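Local structure of inositol-1,4,5-trisphosphate 5-phosphatase 1 (Schizosaccharomyces pombe, 1I9Z) at residues N24-G36 / P53-Q67. The protein removes the 5-phosphate from soluble and lipid inositol phosphates such as phosphatidylinositol 4,5-bisphosphate, through its magnesium-dependent catalytic domain, and takes part in membrane trafficking and signalling. Sequence-based numbering, arbitrary orientation.
Sequences NVKIFVASYNLNG and PLADIYVVGFQEIVQ. With CA (calcium ion), chain B.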
loop_
_atom_site.group_PDB
_atom_site.type_symbol
_atom_site.label_atom_id
_atom_site.label_comp_id
_atom_site.label_asym_id
_atom_site.label_seq_id
_atom_site.Cartn_x
_atom_site.Cartn_y
_atom_site.Cartn_z
ATOM N N ASN A 24 9.980 15.046 -3.691
ATOM C CA ASN A 24 9.616 13.976 -2.762
ATOM C C ASN A 24 8.127 14.206 -2.433
ATOM O O ASN A 24 7.725 15.316 -2.136
ATOM C CB ASN A 24 10.425 14.044 -1.460
ATOM C CG ASN A 24 11.491 12.933 -1.359
ATOM O OD1 ASN A 24 11.815 12.217 -2.344
ATOM N ND2 ASN A 24 12.058 12.790 -0.157
ATOM N N VAL A 25 7.326 13.162 -2.518
ATOM C CA VAL A 25 5.907 13.255 -2.185
ATOM C C VAL A 25 5.712 12.398 -0.914
ATOM O O VAL A 25 6.219 11.280 -0.874
ATOM C CB VAL A 25 5.059 12.679 -3.353
ATOM C CG1 VAL A 25 3.575 12.535 -2.929
ATOM C CG2 VAL A 25 5.183 13.641 -4.596
ATOM N N LYS A 26 5.003 12.918 0.092
ATOM C CA LYS A 26 4.734 12.181 1.347
ATOM C C LYS A 26 3.436 11.372 1.195
ATOM O O LYS A 26 2.404 11.923 0.800
ATOM C CB LYS A 26 4.535 13.154 2.519
ATOM C CG LYS A 26 5.785 13.977 2.906
ATOM C CD LYS A 26 5.345 15.137 3.813
ATOM C CE LYS A 26 6.521 15.807 4.603
ATOM N NZ LYS A 26 6.612 15.309 6.059
ATOM N N ILE A 27 3.491 10.088 1.532
ATOM C CA ILE A 27 2.342 9.210 1.351
ATOM C C ILE A 27 1.993 8.505 2.650
ATOM O O ILE A 27 2.865 7.944 3.318
ATOM C CB ILE A 27 2.630 8.148 0.282
ATOM C CG1 ILE A 27 2.947 8.831 -1.056
ATOM C CG2 ILE A 27 1.388 7.210 0.177
ATOM C CD1 ILE A 27 3.425 7.849 -2.186
ATOM N N PHE A 28 0.732 8.555 3.021
ATOM C CA PHE A 28 0.250 7.970 4.289
ATOM C C PHE A 28 -0.644 6.809 3.912
ATOM O O PHE A 28 -1.632 7.004 3.172
ATOM C CB PHE A 28 -0.586 9.002 5.059
ATOM C CG PHE A 28 -0.936 8.578 6.476
ATOM C CD1 PHE A 28 -0.157 9.041 7.571
ATOM C CD2 PHE A 28 -2.050 7.745 6.750
ATOM C CE1 PHE A 28 -0.465 8.694 8.891
ATOM C CE2 PHE A 28 -2.382 7.373 8.081
ATOM C CZ PHE A 28 -1.558 7.859 9.175
ATOM N N VAL A 29 -0.310 5.610 4.367
ATOM C CA VAL A 29 -1.050 4.413 4.027
ATOM C C VAL A 29 -1.676 3.888 5.293
ATOM O O VAL A 29 -1.002 3.697 6.298
ATOM C CB VAL A 29 -0.145 3.315 3.385
ATOM C CG1 VAL A 29 -0.972 1.987 3.114
ATOM C CG2 VAL A 29 0.450 3.814 2.103
ATOM N N ALA A 30 -2.981 3.692 5.234
ATOM C CA ALA A 30 -3.769 3.291 6.374
ATOM C C ALA A 30 -4.661 2.100 6.065
ATOM O O ALA A 30 -5.335 2.077 5.045
ATOM C CB ALA A 30 -4.694 4.525 6.819
ATOM N N SER A 31 -4.726 1.171 7.019
ATOM C CA SER A 31 -5.501 -0.054 6.882
ATOM C C SER A 31 -6.348 -0.358 8.129
ATOM O O SER A 31 -5.867 -0.220 9.290
ATOM C CB SER A 31 -4.550 -1.249 6.589
ATOM O OG SER A 31 -5.325 -2.324 6.129
ATOM N N TYR A 32 -7.584 -0.817 7.907
ATOM C CA TYR A 32 -8.466 -1.146 9.012
ATOM C C TYR A 32 -9.500 -2.209 8.696
ATOM O O TYR A 32 -10.314 -2.020 7.789
ATOM C CB TYR A 32 -9.177 0.151 9.468
ATOM C CG TYR A 32 -9.790 0.176 10.868
ATOM C CD1 TYR A 32 -9.709 -0.901 11.764
ATOM C CD2 TYR A 32 -10.407 1.362 11.330
ATOM C CE1 TYR A 32 -10.260 -0.789 13.096
ATOM C CE2 TYR A 32 -10.926 1.464 12.602
ATOM C CZ TYR A 32 -10.858 0.397 13.472
ATOM O OH TYR A 32 -11.439 0.494 14.741
ATOM N N ASN A 33 -9.422 -3.369 9.354
ATOM C CA ASN A 33 -10.459 -4.391 9.221
ATOM C C ASN A 33 -11.484 -3.932 10.288
ATOM O O ASN A 33 -11.249 -4.011 11.504
ATOM C CB ASN A 33 -9.978 -5.807 9.641
ATOM C CG ASN A 33 -11.078 -6.793 9.538
ATOM O OD1 ASN A 33 -12.197 -6.526 10.002
ATOM N ND2 ASN A 33 -10.802 -7.986 8.958
ATOM N N LEU A 34 -12.619 -3.450 9.790
ATOM C CA LEU A 34 -13.718 -2.869 10.606
ATOM C C LEU A 34 -14.652 -3.774 11.346
ATOM O O LEU A 34 -15.402 -3.298 12.224
ATOM C CB LEU A 34 -14.612 -2.053 9.646
ATOM C CG LEU A 34 -13.819 -0.985 8.934
ATOM C CD1 LEU A 34 -14.740 -0.515 7.726
ATOM C CD2 LEU A 34 -13.539 0.229 9.877
ATOM N N ASN A 35 -14.669 -5.068 10.987
ATOM C CA ASN A 35 -15.605 -5.987 11.605
ATOM C C ASN A 35 -17.056 -5.454 11.444
ATOM O O ASN A 35 -17.908 -5.649 12.355
ATOM C CB ASN A 35 -15.283 -6.187 13.081
ATOM C CG ASN A 35 -15.992 -7.372 13.682
ATOM O OD1 ASN A 35 -16.190 -8.419 13.047
ATOM N ND2 ASN A 35 -16.418 -7.201 14.947
ATOM N N GLY A 36 -17.289 -4.735 10.340
ATOM C CA GLY A 36 -18.622 -4.217 10.036
ATOM C C GLY A 36 -19.064 -3.042 10.892
ATOM O O GLY A 36 -20.242 -2.693 10.850
ATOM N N PRO A 53 3.809 16.960 9.332
ATOM C CA PRO A 53 2.888 17.542 8.353
ATOM C C PRO A 53 1.928 16.534 7.722
ATOM O O PRO A 53 2.204 15.337 7.672
ATOM C CB PRO A 53 3.828 18.198 7.334
ATOM C CG PRO A 53 5.145 18.406 8.134
ATOM C CD PRO A 53 5.211 17.109 8.891
ATOM N N LEU A 54 0.775 17.034 7.290
ATOM C CA LEU A 54 -0.197 16.166 6.622
ATOM C C LEU A 54 0.470 15.664 5.349
ATOM O O LEU A 54 1.284 16.383 4.714
ATOM C CB LEU A 54 -1.439 16.973 6.261
ATOM C CG LEU A 54 -2.133 17.671 7.437
ATOM C CD1 LEU A 54 -3.093 18.696 6.855
ATOM C CD2 LEU A 54 -2.877 16.653 8.310
ATOM N N ALA A 55 0.110 14.452 4.928
ATOM C CA ALA A 55 0.706 13.885 3.730
ATOM C C ALA A 55 0.136 14.501 2.459
ATOM O O ALA A 55 -0.932 15.108 2.490
ATOM C CB ALA A 55 0.450 12.349 3.688
ATOM N N ASP A 56 0.809 14.261 1.348
ATOM C CA ASP A 56 0.297 14.716 0.050
ATOM C C ASP A 56 -0.796 13.761 -0.441
ATOM O O ASP A 56 -1.773 14.171 -1.072
ATOM C CB ASP A 56 1.443 14.742 -0.939
ATOM C CG ASP A 56 2.499 15.790 -0.525
ATOM O OD1 ASP A 56 2.073 16.931 -0.290
ATOM O OD2 ASP A 56 3.689 15.482 -0.427
ATOM N N ILE A 57 -0.616 12.477 -0.131
ATOM C CA ILE A 57 -1.541 11.456 -0.602
ATOM C C ILE A 57 -1.876 10.554 0.572
ATOM O O ILE A 57 -0.960 10.123 1.263
ATOM C CB ILE A 57 -0.869 10.601 -1.721
ATOM C CG1 ILE A 57 -0.408 11.532 -2.843
ATOM C CG2 ILE A 57 -1.849 9.553 -2.288
ATOM C CD1 ILE A 57 0.336 10.830 -3.985
ATOM N N TYR A 58 -3.186 10.351 0.807
ATOM C CA TYR A 58 -3.658 9.401 1.795
ATOM C C TYR A 58 -4.269 8.191 1.067
ATOM O O TYR A 58 -5.207 8.345 0.224
ATOM C CB TYR A 58 -4.726 9.986 2.714
ATOM C CG TYR A 58 -4.166 10.881 3.743
ATOM C CD1 TYR A 58 -3.830 12.178 3.414
ATOM C CD2 TYR A 58 -3.915 10.416 5.056
ATOM C CE1 TYR A 58 -3.224 13.022 4.334
ATOM C CE2 TYR A 58 -3.314 11.291 6.026
ATOM C CZ TYR A 58 -2.962 12.581 5.620
ATOM O OH TYR A 58 -2.286 13.448 6.441
ATOM N N VAL A 59 -3.762 6.987 1.387
ATOM C CA VAL A 59 -4.269 5.771 0.747
ATOM C C VAL A 59 -4.879 4.978 1.891
ATOM O O VAL A 59 -4.197 4.543 2.810
ATOM C CB VAL A 59 -3.089 4.971 0.021
ATOM C CG1 VAL A 59 -3.652 3.594 -0.527
ATOM C CG2 VAL A 59 -2.499 5.852 -1.125
ATOM N N VAL A 60 -6.201 4.803 1.857
ATOM C CA VAL A 60 -6.924 4.120 2.913
ATOM C C VAL A 60 -7.629 2.862 2.424
ATOM O O VAL A 60 -8.436 2.911 1.482
ATOM C CB VAL A 60 -8.002 5.074 3.518
ATOM C CG1 VAL A 60 -8.656 4.437 4.777
ATOM C CG2 VAL A 60 -7.356 6.476 3.852
ATOM N N GLY A 61 -7.328 1.740 3.080
ATOM C CA GLY A 61 -7.942 0.490 2.751
ATOM C C GLY A 61 -8.713 -0.050 3.933
ATOM O O GLY A 61 -8.217 -0.087 5.098
ATOM N N PHE A 62 -9.950 -0.460 3.656
ATOM C CA PHE A 62 -10.820 -1.052 4.662
ATOM C C PHE A 62 -11.144 -2.485 4.317
ATOM O O PHE A 62 -11.212 -2.844 3.089
ATOM C CB PHE A 62 -12.204 -0.309 4.742
ATOM C CG PHE A 62 -12.095 1.082 5.257
ATOM C CD1 PHE A 62 -12.242 2.155 4.406
ATOM C CD2 PHE A 62 -11.865 1.318 6.610
ATOM C CE1 PHE A 62 -12.168 3.508 4.923
ATOM C CE2 PHE A 62 -11.781 2.671 7.138
ATOM C CZ PHE A 62 -11.941 3.745 6.282
ATOM N N GLN A 63 -11.268 -3.325 5.364
ATOM C CA GLN A 63 -11.784 -4.681 5.193
ATOM C C GLN A 63 -13.045 -4.806 6.064
ATOM O O GLN A 63 -13.195 -4.111 7.091
ATOM C CB GLN A 63 -10.785 -5.762 5.538
ATOM C CG GLN A 63 -9.437 -5.557 4.719
ATOM C CD GLN A 63 -8.551 -4.532 5.393
ATOM O OE1 GLN A 63 -8.490 -4.493 6.631
ATOM N NE2 GLN A 63 -7.824 -3.737 4.603
ATOM N N GLU A 64 -13.928 -5.712 5.671
ATOM C CA GLU A 64 -15.200 -5.933 6.377
ATOM C C GLU A 64 -16.066 -4.686 6.577
ATOM O O GLU A 64 -16.571 -4.431 7.703
ATOM C CB GLU A 64 -15.014 -6.665 7.727
ATOM C CG GLU A 64 -14.261 -7.986 7.511
ATOM C CD GLU A 64 -14.373 -8.918 8.679
ATOM O OE1 GLU A 64 -15.449 -8.928 9.332
ATOM O OE2 GLU A 64 -13.456 -9.720 8.893
ATOM N N ILE A 65 -16.258 -3.915 5.523
ATOM C CA ILE A 65 -17.169 -2.741 5.617
ATOM C C ILE A 65 -18.525 -3.324 6.071
ATOM O O ILE A 65 -19.311 -2.695 6.812
ATOM C CB ILE A 65 -17.259 -1.999 4.268
ATOM C CG1 ILE A 65 -15.985 -1.153 4.120
ATOM C CG2 ILE A 65 -18.616 -1.074 4.222
ATOM C CD1 ILE A 65 -15.860 -0.445 2.828
ATOM N N VAL A 66 -18.764 -4.565 5.665
ATOM C CA VAL A 66 -19.909 -5.325 6.153
ATOM C C VAL A 66 -19.235 -6.531 6.856
ATOM O O VAL A 66 -18.365 -7.197 6.286
ATOM C CB VAL A 66 -20.809 -5.832 5.033
ATOM C CG1 VAL A 66 -21.952 -6.679 5.660
ATOM C CG2 VAL A 66 -21.396 -4.651 4.299
ATOM N N GLN A 67 -19.599 -6.754 8.107
ATOM C CA GLN A 67 -19.037 -7.851 8.895
ATOM C C GLN A 67 -19.255 -9.200 8.206
ATOM O O GLN A 67 -20.352 -9.516 7.763
ATOM C CB GLN A 67 -19.678 -7.859 10.296
ATOM C CG GLN A 67 -19.504 -9.143 11.058
ATOM C CD GLN A 67 -19.639 -8.994 12.563
ATOM O OE1 GLN A 67 -20.626 -8.463 13.059
ATOM N NE2 GLN A 67 -18.647 -9.480 13.298
HETATM CA CA CA B . -14.204 -10.384 11.544
HETATM O O HOH W 1 -13.013 -8.471 11.793
HETATM O O HOH W 2 -17.882 -9.251 16.511
HETATM O O HOH W 3 -21.547 -2.672 8.273
HETATM O O HOH W 4 -13.591 -11.976 10.093
HETATM O O HOH W 5 -16.612 -11.818 11.388
HETATM O O HOH W 6 -13.810 -11.385 13.473
#
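Residues 24-33 of strand 20-33 pair in parallel with strand 57-63 inside the six-stranded sheet of the catalytic domain, the axes of the paired segments 11° apart, with I27 to N33 in register with I57 to Q63. F28 N donates to I57 O and V59 N to F28 O, at 2.9 and 2.8 Å, and the same alternation continues to Q63 N and Y32 O. Where the pairing starts, D56 OD2 accepts a nearly straight bond from K26 N (2.9 Å, 169°) on its anti side, while OD1 of the same carboxylate forms a salt bridge with K120. F28 and Y58 share the sheet face of A30 and Y32, where F28 also touches L47 of helix 44-47; their rings lie obliquely, centroids 5.2 Å apart. With that helix between them in sequence, the strands form a beta-alpha-beta unit of the DNase I-like fold, and their C-terminal ends lead to the metal site. There E64 OE2 binds the calcium ion at 2.8 Å. N33, its CG anti to the backbone N (chi1 178°), brings ND2 to E64 OE2 at 3.2 Å from above the carboxylate plane, and ND2 also bonds D207. N33 OD1 accepts N35 N, closing an Asx turn, and a hydrogen bond from a calcium-bound water, whose oxygen is 2.8 Å from OD1.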